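Local coordinates for 2-dehydro-3-deoxy-D-arabinonate dehydratase (Sulfolobus solfataricus, PDB 2Q18), which catalyses the dehydration of 2-dehydro-3-deoxy-D-arabinonate to 2,5-dioxopentanoate, a step of the pentose oxidation pathway that leads from D-arabinonate to 2-oxoglutarate, at residues 137-145 with 258-266; 206-214 with 266-277. All blocks are in the same frame, centred on the assembly; numbering follows the deposited sequence.

Contact 1 (137-145 with 258-266)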
ATOM      1  N   SER A 137      27.836  26.644  13.648  1.00 31.51           N
ATOM      2  CA  SER A 137      27.542  27.170  14.975  1.00 31.48           C
ATOM      3  C   SER A 137      28.736  26.973  15.902  1.00 33.34           C
ATOM      4  O   SER A 137      29.338  25.897  15.927  1.00 32.86           O
ATOM      5  CB  SER A 137      26.310  26.497  15.577  1.00 30.82           C
ATOM      6  OG  SER A 137      26.083  26.964  16.895  1.00 28.53           O
ATOM      7  N   GLU A 138      29.060  28.018  16.661  1.00 34.27           N
ATOM      8  CA  GLU A 138      30.135  27.968  17.652  1.00 35.82           C
ATOM      9  C   GLU A 138      29.577  28.042  19.070  1.00 34.50           C
ATOM     10  O   GLU A 138      30.337  28.104  20.041  1.00 34.25           O
ATOM     11  CB  GLU A 138      31.148  29.099  17.410  1.00 37.05           C
ATOM     12  CG  GLU A 138      32.158  28.820  16.290  1.00 43.36           C
ATOM     13  CD  GLU A 138      31.592  29.034  14.884  1.00 52.96           C
ATOM     14  OE1 GLU A 138      30.960  30.088  14.641  1.00 54.91           O
ATOM     15  OE2 GLU A 138      31.795  28.153  14.014  1.00 55.58           O
ATOM     16  N   TRP A 139      28.248  28.044  19.186  1.00 32.37           N
ATOM     17  CA  TRP A 139      27.585  28.052  20.491  1.00 30.80           C
ATOM     18  C   TRP A 139      26.179  27.437  20.438  1.00 31.08           C
ATOM     19  O   TRP A 139      25.170  28.145  20.306  1.00 31.15           O
ATOM     20  CB  TRP A 139      27.566  29.468  21.095  1.00 30.13           C
ATOM     21  CG  TRP A 139      26.952  29.535  22.463  1.00 28.91           C
ATOM     22  CD1 TRP A 139      27.109  28.633  23.478  1.00 28.71           C
ATOM     23  CD2 TRP A 139      26.091  30.564  22.969  1.00 29.92           C
ATOM     24  NE1 TRP A 139      26.391  29.033  24.580  1.00 29.71           N
ATOM     25  CE2 TRP A 139      25.758  30.215  24.296  1.00 29.10           C
ATOM     26  CE3 TRP A 139      25.569  31.748  22.429  1.00 28.90           C
ATOM     27  CZ2 TRP A 139      24.922  31.004  25.093  1.00 31.12           C
ATOM     28  CZ3 TRP A 139      24.736  32.532  23.222  1.00 29.81           C
ATOM     29  CH2 TRP A 139      24.421  32.155  24.539  1.00 29.40           C
ATOM     30  N   THR A 140      26.132  26.112  20.551  1.00 29.97           N
ATOM     31  CA  THR A 140      24.878  25.369  20.543  1.00 28.77           C
ATOM     32  C   THR A 140      24.589  24.826  21.932  1.00 28.70           C
ATOM     33  O   THR A 140      25.450  24.197  22.553  1.00 29.28           O
ATOM     34  CB  THR A 140      24.914  24.223  19.502  1.00 28.28           C
ATOM     35  OG1 THR A 140      24.915  24.782  18.184  1.00 27.42           O
ATOM     36  CG2 THR A 140      23.714  23.300  19.650  1.00 28.47           C
ATOM     37  N   LEU A 141      23.376  25.079  22.416  1.00 27.24           N
ATOM     38  CA  LEU A 141      22.948  24.583  23.711  1.00 27.73           C
ATOM     39  C   LEU A 141      21.767  23.629  23.593  1.00 28.67           C
ATOM     40  O   LEU A 141      20.930  23.787  22.702  1.00 28.71           O
ATOM     41  CB  LEU A 141      22.568  25.745  24.635  1.00 27.29           C
ATOM     42  CG  LEU A 141      23.668  26.712  25.088  1.00 28.80           C
ATOM     43  CD1 LEU A 141      23.068  27.771  26.010  1.00 27.87           C
ATOM     44  CD2 LEU A 141      24.806  25.964  25.781  1.00 27.82           C
ATOM     45  N   PRO A 142      21.700  22.627  24.491  1.00 29.20           N
ATOM     46  CA  PRO A 142      20.469  21.867  24.606  1.00 29.17           C
ATOM     47  C   PRO A 142      19.464  22.682  25.410  1.00 29.53           C
ATOM     48  O   PRO A 142      19.853  23.438  26.306  1.00 29.92           O
ATOM     49  CB  PRO A 142      20.892  20.624  25.391  1.00 29.37           C
ATOM     50  CG  PRO A 142      22.053  21.085  26.231  1.00 29.17           C
ATOM     51  CD  PRO A 142      22.739  22.163  25.435  1.00 29.21           C
ATOM     52  N   GLU A 143      18.188  22.549  25.075  1.00 28.73           N
ATOM     53  CA  GLU A 143      17.137  23.188  25.848  1.00 28.66           C
ATOM     54  C   GLU A 143      16.180  22.110  26.355  1.00 28.45           C
ATOM     55  O   GLU A 143      15.385  21.567  25.583  1.00 28.51           O
ATOM     56  CB  GLU A 143      16.434  24.275  25.026  1.00 28.15           C
ATOM     57  CG  GLU A 143      17.398  25.350  24.499  1.00 28.56           C
ATOM     58  CD  GLU A 143      16.710  26.528  23.810  1.00 30.70           C
ATOM     59  OE1 GLU A 143      17.411  27.520  23.510  1.00 30.93           O
ATOM     60  OE2 GLU A 143      15.482  26.471  23.562  1.00 32.14           O
ATOM     61  N   PRO A 144      16.304  21.757  27.649  1.00 28.44           N
ATOM     62  CA  PRO A 144      15.531  20.704  28.305  1.00 28.30           C
ATOM     63  C   PRO A 144      14.105  21.143  28.611  1.00 28.20           C
ATOM     64  O   PRO A 144      13.896  22.138  29.312  1.00 27.88           O
ATOM     65  CB  PRO A 144      16.302  20.471  29.606  1.00 28.31           C
ATOM     66  CG  PRO A 144      16.914  21.793  29.908  1.00 27.25           C
ATOM     67  CD  PRO A 144      17.268  22.384  28.576  1.00 28.21           C
ATOM     68  N   GLU A 145      13.132  20.395  28.096  1.00 27.76           N
ATOM     69  CA  GLU A 145      11.741  20.837  28.142  1.00 27.69           C
ATOM     70  C   GLU A 145      10.765  19.691  28.345  1.00 27.11           C
ATOM     71  O   GLU A 145      11.011  18.563  27.918  1.00 27.38           O
ATOM     72  CB  GLU A 145      11.373  21.588  26.853  1.00 26.76           C
ATOM     73  CG  GLU A 145      12.481  22.480  26.298  1.00 26.93           C
ATOM     74  CD  GLU A 145      12.001  23.499  25.281  1.00 29.36           C
ATOM     75  OE1 GLU A 145      12.752  24.465  25.031  1.00 30.05           O
ATOM     76  OE2 GLU A 145      10.884  23.349  24.734  1.00 26.07           O
ATOM     77  N   ILE A 258      16.288  26.150  31.904  1.00 35.29           N
ATOM     78  CA  ILE A 258      17.685  25.777  32.143  1.00 34.43           C
ATOM     79  C   ILE A 258      18.547  26.214  30.963  1.00 34.94           C
ATOM     80  O   ILE A 258      18.456  25.661  29.858  1.00 34.50           O
ATOM     81  CB  ILE A 258      17.860  24.263  32.439  1.00 34.37           C
ATOM     82  CG1 ILE A 258      16.974  23.840  33.612  1.00 32.15           C
ATOM     83  CG2 ILE A 258      19.333  23.936  32.739  1.00 34.45           C
ATOM     84  CD1 ILE A 258      16.699  22.347  33.690  1.00 30.64           C
ATOM     85  N   VAL A 259      19.372  27.229  31.208  1.00 34.64           N
ATOM     86  CA  VAL A 259      20.179  27.844  30.167  1.00 35.21           C
ATOM     87  C   VAL A 259      21.648  27.897  30.606  1.00 36.60           C
ATOM     88  O   VAL A 259      22.030  28.772  31.389  1.00 36.53           O
ATOM     89  CB  VAL A 259      19.675  29.280  29.821  1.00 35.21           C
ATOM     90  CG1 VAL A 259      20.466  29.869  28.665  1.00 34.26           C
ATOM     91  CG2 VAL A 259      18.178  29.279  29.493  1.00 35.18           C
ATOM     92  N   PRO A 260      22.473  26.948  30.118  1.00 37.25           N
ATOM     93  CA  PRO A 260      23.917  26.997  30.364  1.00 37.36           C
ATOM     94  C   PRO A 260      24.547  28.295  29.855  1.00 38.55           C
ATOM     95  O   PRO A 260      23.950  28.998  29.026  1.00 37.62           O
ATOM     96  CB  PRO A 260      24.447  25.799  29.570  1.00 37.42           C
ATOM     97  CG  PRO A 260      23.288  24.864  29.477  1.00 37.11           C
ATOM     98  CD  PRO A 260      22.095  25.758  29.332  1.00 36.71           C
ATOM     99  N   GLY A 261      25.742  28.603  30.355  1.00 38.68           N
ATOM    100  CA  GLY A 261      26.435  29.835  30.005  1.00 39.37           C
ATOM    101  C   GLY A 261      27.029  29.820  28.613  1.00 40.41           C
ATOM    102  O   GLY A 261      26.967  28.808  27.910  1.00 40.20           O
ATOM    103  N   ARG A 262      27.625  30.947  28.228  1.00 41.14           N
ATOM    104  CA  ARG A 262      28.198  31.124  26.895  1.00 42.48           C
ATOM    105  C   ARG A 262      29.422  30.242  26.638  1.00 42.06           C
ATOM    106  O   ARG A 262      29.790  30.006  25.484  1.00 42.25           O
ATOM    107  CB  ARG A 262      28.541  32.598  26.654  1.00 43.12           C
ATOM    108  CG  ARG A 262      28.606  32.989  25.177  1.00 48.91           C
ATOM    109  CD  ARG A 262      28.579  34.502  24.996  1.00 59.29           C
ATOM    110  NE  ARG A 262      27.331  35.093  25.480  1.00 64.36           N
ATOM    111  CZ  ARG A 262      27.082  36.400  25.532  1.00 67.92           C
ATOM    112  NH1 ARG A 262      25.913  36.830  25.992  1.00 68.74           N
ATOM    113  NH2 ARG A 262      27.993  37.280  25.128  1.00 68.65           N
ATOM    114  N   ASP A 263      30.047  29.760  27.711  1.00 41.66           N
ATOM    115  CA  ASP A 263      31.205  28.868  27.597  1.00 41.53           C
ATOM    116  C   ASP A 263      30.808  27.384  27.612  1.00 39.98           C
ATOM    117  O   ASP A 263      31.665  26.501  27.504  1.00 39.16           O
ATOM    118  CB  ASP A 263      32.236  29.173  28.699  1.00 42.22           C
ATOM    119  CG  ASP A 263      31.679  28.989  30.108  1.00 45.70           C
ATOM    120  OD1 ASP A 263      30.439  29.001  30.289  1.00 49.36           O
ATOM    121  OD2 ASP A 263      32.493  28.842  31.046  1.00 50.45           O
ATOM    122  N   LYS A 264      29.505  27.123  27.728  1.00 38.82           N
ATOM    123  CA  LYS A 264      28.989  25.760  27.875  1.00 37.31           C
ATOM    124  C   LYS A 264      28.460  25.152  26.572  1.00 36.49           C
ATOM    125  O   LYS A 264      27.653  24.219  26.590  1.00 36.61           O
ATOM    126  CB  LYS A 264      27.933  25.697  28.988  1.00 37.26           C
ATOM    127  CG  LYS A 264      28.452  26.065  30.384  1.00 38.95           C
ATOM    128  CD  LYS A 264      29.604  25.159  30.819  1.00 40.24           C
ATOM    129  CE  LYS A 264      30.221  25.596  32.138  1.00 42.78           C
ATOM    130  NZ  LYS A 264      29.331  25.310  33.294  1.00 48.24           N
ATOM    131  N   GLY A 265      28.930  25.682  25.446  1.00 35.52           N
ATOM    132  CA  GLY A 265      28.554  25.176  24.132  1.00 34.70           C
ATOM    133  C   GLY A 265      28.901  23.710  23.950  1.00 34.95           C
ATOM    134  O   GLY A 265      29.993  23.261  24.319  1.00 33.61           O
ATOM    135  N   LEU A 266      27.954  22.964  23.388  1.00 33.93           N
ATOM    136  CA  LEU A 266      28.126  21.545  23.093  1.00 33.48           C
ATOM    137  C   LEU A 266      29.270  21.302  22.119  1.00 33.29           C
ATOM    138  O   LEU A 266      29.510  22.106  21.217  1.00 32.98           O
ATOM    139  CB  LEU A 266      26.830  20.993  22.487  1.00 33.45           C
ATOM    140  CG  LEU A 266      25.816  20.180  23.300  1.00 34.70           C
ATOM    141  CD1 LEU A 266      25.832  20.449  24.803  1.00 33.24           C
ATOM    142  CD2 LEU A 266      24.410  20.352  22.714  1.00 32.76           C
TER
HETATM  143  O   HOH W   1      28.646  24.676  20.496  1.00 29.17           O
HETATM  144  O   HOH W   2      19.354  25.951  27.349  1.00 33.32           O

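Contact 2 (206-214 with 266-277)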
ATOM      1  N   LEU A 206       6.862  19.206  38.302  1.00 37.73           N
ATOM      2  CA  LEU A 206       7.824  18.203  37.847  1.00 36.60           C
ATOM      3  C   LEU A 206       9.226  18.791  37.828  1.00 35.95           C
ATOM      4  O   LEU A 206       9.418  19.937  37.413  1.00 35.26           O
ATOM      5  CB  LEU A 206       7.471  17.701  36.438  1.00 36.23           C
ATOM      6  CG  LEU A 206       6.082  17.138  36.109  1.00 34.73           C
ATOM      7  CD1 LEU A 206       5.930  16.984  34.598  1.00 33.43           C
ATOM      8  CD2 LEU A 206       5.815  15.811  36.817  1.00 33.28           C
ATOM      9  N   ASP A 207      10.203  18.002  38.265  1.00 35.62           N
ATOM     10  CA  ASP A 207      11.600  18.427  38.228  1.00 35.85           C
ATOM     11  C   ASP A 207      12.242  18.088  36.890  1.00 34.34           C
ATOM     12  O   ASP A 207      12.133  16.959  36.410  1.00 34.14           O
ATOM     13  CB  ASP A 207      12.392  17.796  39.377  1.00 37.07           C
ATOM     14  CG  ASP A 207      11.982  18.340  40.736  1.00 42.56           C
ATOM     15  OD1 ASP A 207      12.089  19.573  40.947  1.00 47.72           O
ATOM     16  OD2 ASP A 207      11.551  17.534  41.594  1.00 46.72           O
ATOM     17  N   ILE A 208      12.898  19.077  36.294  1.00 33.19           N
ATOM     18  CA  ILE A 208      13.661  18.888  35.064  1.00 32.43           C
ATOM     19  C   ILE A 208      15.133  19.104  35.392  1.00 32.87           C
ATOM     20  O   ILE A 208      15.498  20.142  35.947  1.00 32.77           O
ATOM     21  CB  ILE A 208      13.220  19.869  33.944  1.00 32.46           C
ATOM     22  CG1 ILE A 208      11.713  19.742  33.669  1.00 32.06           C
ATOM     23  CG2 ILE A 208      14.052  19.651  32.666  1.00 30.81           C
ATOM     24  CD1 ILE A 208      11.172  20.732  32.646  1.00 31.39           C
ATOM     25  N   THR A 209      15.968  18.120  35.066  1.00 31.88           N
ATOM     26  CA  THR A 209      17.405  18.218  35.314  1.00 31.56           C
ATOM     27  C   THR A 209      18.172  18.003  34.020  1.00 31.06           C
ATOM     28  O   THR A 209      17.951  17.011  33.323  1.00 31.70           O
ATOM     29  CB  THR A 209      17.875  17.187  36.369  1.00 31.47           C
ATOM     30  OG1 THR A 209      17.047  17.282  37.536  1.00 32.47           O
ATOM     31  CG2 THR A 209      19.341  17.419  36.757  1.00 31.19           C
ATOM     32  N   LEU A 210      19.057  18.946  33.702  1.00 30.07           N
ATOM     33  CA  LEU A 210      19.971  18.820  32.573  1.00 30.01           C
ATOM     34  C   LEU A 210      21.400  18.542  33.045  1.00 31.03           C
ATOM     35  O   LEU A 210      21.894  19.187  33.977  1.00 30.15           O
ATOM     36  CB  LEU A 210      19.956  20.090  31.711  1.00 29.83           C
ATOM     37  CG  LEU A 210      21.054  20.268  30.649  1.00 29.15           C
ATOM     38  CD1 LEU A 210      20.911  19.270  29.501  1.00 28.21           C
ATOM     39  CD2 LEU A 210      21.086  21.692  30.112  1.00 29.38           C
ATOM     40  N   LYS A 211      22.049  17.583  32.385  1.00 30.47           N
ATOM     41  CA  LYS A 211      23.473  17.321  32.564  1.00 31.12           C
ATOM     42  C   LYS A 211      24.148  17.230  31.206  1.00 30.46           C
ATOM     43  O   LYS A 211      23.660  16.542  30.303  1.00 30.27           O
ATOM     44  CB  LYS A 211      23.703  16.020  33.337  1.00 31.57           C
ATOM     45  CG  LYS A 211      23.404  16.114  34.819  1.00 34.98           C
ATOM     46  CD  LYS A 211      23.304  14.741  35.477  1.00 42.51           C
ATOM     47  CE  LYS A 211      24.656  14.054  35.588  1.00 46.50           C
ATOM     48  NZ  LYS A 211      24.562  12.786  36.376  1.00 51.54           N
ATOM     49  N   ILE A 212      25.255  17.950  31.059  1.00 29.26           N
ATOM     50  CA  ILE A 212      26.128  17.790  29.908  1.00 28.52           C
ATOM     51  C   ILE A 212      27.402  17.107  30.399  1.00 30.01           C
ATOM     52  O   ILE A 212      28.124  17.647  31.243  1.00 29.99           O
ATOM     53  CB  ILE A 212      26.454  19.135  29.227  1.00 27.89           C
ATOM     54  CG1 ILE A 212      25.153  19.861  28.828  1.00 29.03           C
ATOM     55  CG2 ILE A 212      27.370  18.909  28.018  1.00 24.29           C
ATOM     56  CD1 ILE A 212      25.326  21.332  28.441  1.00 29.42           C
ATOM     57  N   VAL A 213      27.655  15.910  29.880  1.00 30.06           N
ATOM     58  CA  VAL A 213      28.795  15.103  30.301  1.00 29.44           C
ATOM     59  C   VAL A 213      29.854  15.121  29.208  1.00 30.36           C
ATOM     60  O   VAL A 213      29.592  14.731  28.065  1.00 30.34           O
ATOM     61  CB  VAL A 213      28.374  13.652  30.656  1.00 29.89           C
ATOM     62  CG1 VAL A 213      29.580  12.833  31.135  1.00 29.99           C
ATOM     63  CG2 VAL A 213      27.289  13.656  31.721  1.00 27.59           C
ATOM     64  N   ARG A 214      31.043  15.605  29.565  1.00 30.42           N
ATOM     65  CA  ARG A 214      32.167  15.701  28.643  1.00 31.46           C
ATOM     66  C   ARG A 214      33.304  14.828  29.163  1.00 32.18           C
ATOM     67  O   ARG A 214      33.819  15.071  30.252  1.00 31.85           O
ATOM     68  CB  ARG A 214      32.631  17.156  28.523  1.00 31.26           C
ATOM     69  CG  ARG A 214      33.732  17.388  27.492  1.00 31.78           C
ATOM     70  CD  ARG A 214      33.829  18.863  27.121  1.00 34.93           C
ATOM     71  NE  ARG A 214      32.590  19.343  26.513  1.00 34.95           N
ATOM     72  CZ  ARG A 214      32.344  20.608  26.175  1.00 38.18           C
ATOM     73  NH1 ARG A 214      31.176  20.927  25.624  1.00 31.19           N
ATOM     74  NH2 ARG A 214      33.260  21.555  26.370  1.00 35.21           N
ATOM     75  N   LEU A 266      27.954  22.964  23.388  1.00 33.93           N
ATOM     76  CA  LEU A 266      28.126  21.545  23.093  1.00 33.48           C
ATOM     77  C   LEU A 266      29.270  21.302  22.119  1.00 33.29           C
ATOM     78  O   LEU A 266      29.510  22.106  21.217  1.00 32.98           O
ATOM     79  CB  LEU A 266      26.830  20.993  22.487  1.00 33.45           C
ATOM     80  CG  LEU A 266      25.816  20.180  23.300  1.00 34.70           C
ATOM     81  CD1 LEU A 266      25.832  20.449  24.803  1.00 33.24           C
ATOM     82  CD2 LEU A 266      24.410  20.352  22.714  1.00 32.76           C
ATOM     83  N   LYS A 267      29.975  20.192  22.302  1.00 33.55           N
ATOM     84  CA  LYS A 267      30.914  19.730  21.282  1.00 35.09           C
ATOM     85  C   LYS A 267      30.808  18.238  20.998  1.00 33.01           C
ATOM     86  O   LYS A 267      30.127  17.505  21.712  1.00 32.62           O
ATOM     87  CB  LYS A 267      32.363  20.164  21.573  1.00 36.09           C
ATOM     88  CG  LYS A 267      32.881  19.886  22.962  1.00 39.01           C
ATOM     89  CD  LYS A 267      34.308  20.453  23.153  1.00 38.90           C
ATOM     90  CE  LYS A 267      34.329  21.982  23.122  1.00 45.08           C
ATOM     91  NZ  LYS A 267      35.688  22.543  23.376  1.00 49.42           N
ATOM     92  N   ASP A 268      31.474  17.810  19.930  1.00 33.12           N
ATOM     93  CA  ASP A 268      31.461  16.425  19.486  1.00 33.14           C
ATOM     94  C   ASP A 268      31.724  15.475  20.651  1.00 33.00           C
ATOM     95  O   ASP A 268      32.620  15.712  21.467  1.00 32.21           O
ATOM     96  CB  ASP A 268      32.501  16.224  18.383  1.00 33.64           C
ATOM     97  CG  ASP A 268      32.246  14.979  17.556  1.00 35.36           C
ATOM     98  OD1 ASP A 268      31.211  14.924  16.852  1.00 36.02           O
ATOM     99  OD2 ASP A 268      33.089  14.060  17.593  1.00 34.91           O
ATOM    100  N   GLU A 269      30.900  14.428  20.730  1.00 31.65           N
ATOM    101  CA  GLU A 269      31.005  13.349  21.729  1.00 31.77           C
ATOM    102  C   GLU A 269      30.512  13.691  23.143  1.00 30.44           C
ATOM    103  O   GLU A 269      30.541  12.826  24.020  1.00 29.48           O
ATOM    104  CB  GLU A 269      32.408  12.698  21.763  1.00 32.52           C
ATOM    105  CG  GLU A 269      32.937  12.167  20.414  1.00 37.29           C
ATOM    106  CD  GLU A 269      32.039  11.118  19.744  1.00 47.33           C
ATOM    107  OE1 GLU A 269      31.144  10.541  20.409  1.00 50.75           O
ATOM    108  OE2 GLU A 269      32.235  10.867  18.532  1.00 51.40           O
ATOM    109  N   ASP A 270      30.043  14.923  23.366  1.00 29.23           N
ATOM    110  CA  ASP A 270      29.343  15.258  24.615  1.00 28.56           C
ATOM    111  C   ASP A 270      28.150  14.327  24.800  1.00 28.35           C
ATOM    112  O   ASP A 270      27.597  13.823  23.822  1.00 27.63           O
ATOM    113  CB  ASP A 270      28.820  16.705  24.604  1.00 28.99           C
ATOM    114  CG  ASP A 270      29.889  17.739  24.957  1.00 31.85           C
ATOM    115  OD1 ASP A 270      31.009  17.361  25.376  1.00 29.46           O
ATOM    116  OD2 ASP A 270      29.593  18.945  24.813  1.00 27.78           O
ATOM    117  N   ILE A 271      27.759  14.102  26.051  1.00 27.36           N
ATOM    118  CA  ILE A 271      26.540  13.360  26.345  1.00 27.97           C
ATOM    119  C   ILE A 271      25.572  14.294  27.057  1.00 28.53           C
ATOM    120  O   ILE A 271      25.893  14.854  28.111  1.00 27.55           O
ATOM    121  CB  ILE A 271      26.786  12.096  27.225  1.00 28.03           C
ATOM    122  CG1 ILE A 271      27.948  11.228  26.693  1.00 27.09           C
ATOM    123  CG2 ILE A 271      25.491  11.294  27.394  1.00 27.82           C
ATOM    124  CD1 ILE A 271      27.801  10.699  25.257  1.00 25.46           C
ATOM    125  N   VAL A 272      24.391  14.459  26.465  1.00 28.08           N
ATOM    126  CA  VAL A 272      23.338  15.282  27.045  1.00 27.16           C
ATOM    127  C   VAL A 272      22.312  14.373  27.706  1.00 27.53           C
ATOM    128  O   VAL A 272      21.761  13.470  27.069  1.00 27.68           O
ATOM    129  CB  VAL A 272      22.671  16.194  25.977  1.00 27.19           C
ATOM    130  CG1 VAL A 272      21.517  16.994  26.581  1.00 27.49           C
ATOM    131  CG2 VAL A 272      23.700  17.126  25.355  1.00 26.03           C
ATOM    132  N   GLU A 273      22.070  14.611  28.991  1.00 26.83           N
ATOM    133  CA  GLU A 273      21.126  13.817  29.760  1.00 28.18           C
ATOM    134  C   GLU A 273      20.085  14.742  30.349  1.00 27.72           C
ATOM    135  O   GLU A 273      20.425  15.733  30.999  1.00 27.66           O
ATOM    136  CB  GLU A 273      21.839  13.051  30.879  1.00 27.53           C
ATOM    137  CG  GLU A 273      23.059  12.250  30.420  1.00 29.05           C
ATOM    138  CD  GLU A 273      23.798  11.569  31.572  1.00 32.36           C
ATOM    139  OE1 GLU A 273      23.426  11.774  32.750  1.00 37.10           O
ATOM    140  OE2 GLU A 273      24.760  10.820  31.294  1.00 39.00           O
ATOM    141  N   ILE A 274      18.815  14.427  30.107  1.00 27.22           N
ATOM    142  CA  ILE A 274      17.710  15.237  30.607  1.00 26.61           C
ATOM    143  C   ILE A 274      16.723  14.351  31.343  1.00 27.63           C
ATOM    144  O   ILE A 274      16.188  13.394  30.777  1.00 27.37           O
ATOM    145  CB  ILE A 274      16.989  16.030  29.479  1.00 26.47           C
ATOM    146  CG1 ILE A 274      17.985  16.921  28.730  1.00 25.22           C
ATOM    147  CG2 ILE A 274      15.844  16.870  30.062  1.00 24.66           C
ATOM    148  CD1 ILE A 274      17.542  17.339  27.338  1.00 24.02           C
ATOM    149  N   THR A 275      16.499  14.677  32.612  1.00 27.31           N
ATOM    150  CA  THR A 275      15.603  13.919  33.459  1.00 28.38           C
ATOM    151  C   THR A 275      14.363  14.746  33.763  1.00 28.55           C
ATOM    152  O   THR A 275      14.462  15.938  34.060  1.00 28.19           O
ATOM    153  CB  THR A 275      16.305  13.511  34.780  1.00 28.78           C
ATOM    154  OG1 THR A 275      17.541  12.856  34.476  1.00 31.28           O
ATOM    155  CG2 THR A 275      15.433  12.571  35.608  1.00 28.34           C
ATOM    156  N   ILE A 276      13.197  14.113  33.655  1.00 29.04           N
ATOM    157  CA  ILE A 276      11.944  14.719  34.099  1.00 29.45           C
ATOM    158  C   ILE A 276      11.205  13.724  34.981  1.00 30.24           C
ATOM    159  O   ILE A 276      11.113  12.541  34.646  1.00 30.77           O
ATOM    160  CB  ILE A 276      11.044  15.185  32.917  1.00 29.26           C
ATOM    161  CG1 ILE A 276      11.766  16.251  32.080  1.00 28.50           C
ATOM    162  CG2 ILE A 276       9.698  15.719  33.438  1.00 29.64           C
ATOM    163  CD1 ILE A 276      10.916  16.904  30.989  1.00 28.91           C
ATOM    164  N   SER A 277      10.699  14.211  36.114  1.00 31.34           N
ATOM    165  CA  SER A 277       9.917  13.401  37.048  1.00 32.66           C
ATOM    166  C   SER A 277       8.794  12.649  36.339  1.00 33.40           C
ATOM    167  O   SER A 277       8.067  13.229  35.522  1.00 34.08           O
ATOM    168  CB  SER A 277       9.306  14.282  38.146  1.00 32.66           C
ATOM    169  OG  SER A 277      10.277  15.113  38.751  1.00 35.25           O
TER
HETATM  170  O   HOH W   3      14.733  16.027  37.261  1.00 39.03           O
HETATM  171  O   HOH W   4      19.615  14.248  33.908  1.00 41.20           O

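Contact 1 (137-145 with 258-266)
W139 turns its indole onto the backbone and side chain of R262 in the type I turn G261-K264. With CG anti to the backbone N (chi1 -177°), the ring reaches the turn, and R262 CG sits over one face, 4.0 Å from the centroid of the six-membered ring, as a CH-pi contact. The same indole offers NE1 to G261 O in a weak hydrogen bond of 3.4 Å, while G265 CA lies at the ring edge. With an alanine here instead of W139, R262 CG would probably lose the ring face it packs on and G261 O its weak indole donor. One residue on, the backbone bond from L266 N to T140 O is nearly straight (2.9 Å, 175°). L141 splits its methyls: CD1 meets P260 O, and CD2 lies 3.4 Å from K264 O and also against P260 CB. Farther along, P142 CD packs on L266 CD1 at 3.6 Å, P144 CG meets I258 CB at 3.7 Å, and one water donates to both P142 O and I258 O. Between and beyond these prolines, E143 and E145 bind magnesium together with D164; the loop thus backs the metal-binding strand of the FAH-family fold.

Contact 2 (206-214 with 266-277)
R214 CG stands anti to the backbone N (chi1 -175°) and the chain bends at chi3 (-62°), which brings the guanidinium side-on to D270, whose own CG lies anti to its carbonyl carbon. The two residues close one end of an antiparallel strand pair, 207-214 with 271-276, in the mixed five-stranded sheet of this FAH-family chain. Backbone bonds join T209 with T275, K211 with E273 and V213 with I271, two to each pair. In the non-hydrogen-bonded pairs between them, I208, L210 and I212 share a buried face with I276, I274 and V272. There I208 and I276 run side by side, CG1 to CG1 at 3.8 Å, and L210 CD1 rests against both V272 CG1 and I274 CG1, each at 3.8 Å. The other face is more polar: the side chains of K211 and E273 form a long salt bridge, NZ to OE1 3.9 Å, and waters bind the hydroxyls of T209 and T275, the latter also bonded to T281. At the far end S277 OG accepts from D207 N at 2.9 Å, in place of a backbone carbonyl, while S277 N returns a bond to D207 O.

K267 lays its CG over one face of the R214 guanidinium, apolar methylene against cation, although R214 NH2 and K267 NZ, like charges, come within 4.0 Å. D270 OD1 takes NE of R214 at 2.8 Å through its syn lone pair; OD2 likewise takes NH1 at 2.7 Å and, from 60° above the carboxylate plane, also accepts K267 N at 2.8 Å.

The centres of contacts 1 and 2 lie 11 Å apart on the same side of the chain's centre, and the segments alternate along the sequence: 137-145, 206-214, 258-266, then 266-277. L266 belongs to both contacts, closing segment 258-266 and immediately preceding the type II turn K267-D270 that leads into strand 271-276. Strand 140-150, from the many-stranded mixed sheet, lies against the five-stranded sheet that holds 207-214 and 271-276: P144 CB packs on I274 CG2 at 3.7 Å and E145 O on I276 CD1. G265 O probably accepts a hydrogen bond from R214 NH1. The apolar face of the second sheet therefore backs the strand whose glutamates bind magnesium.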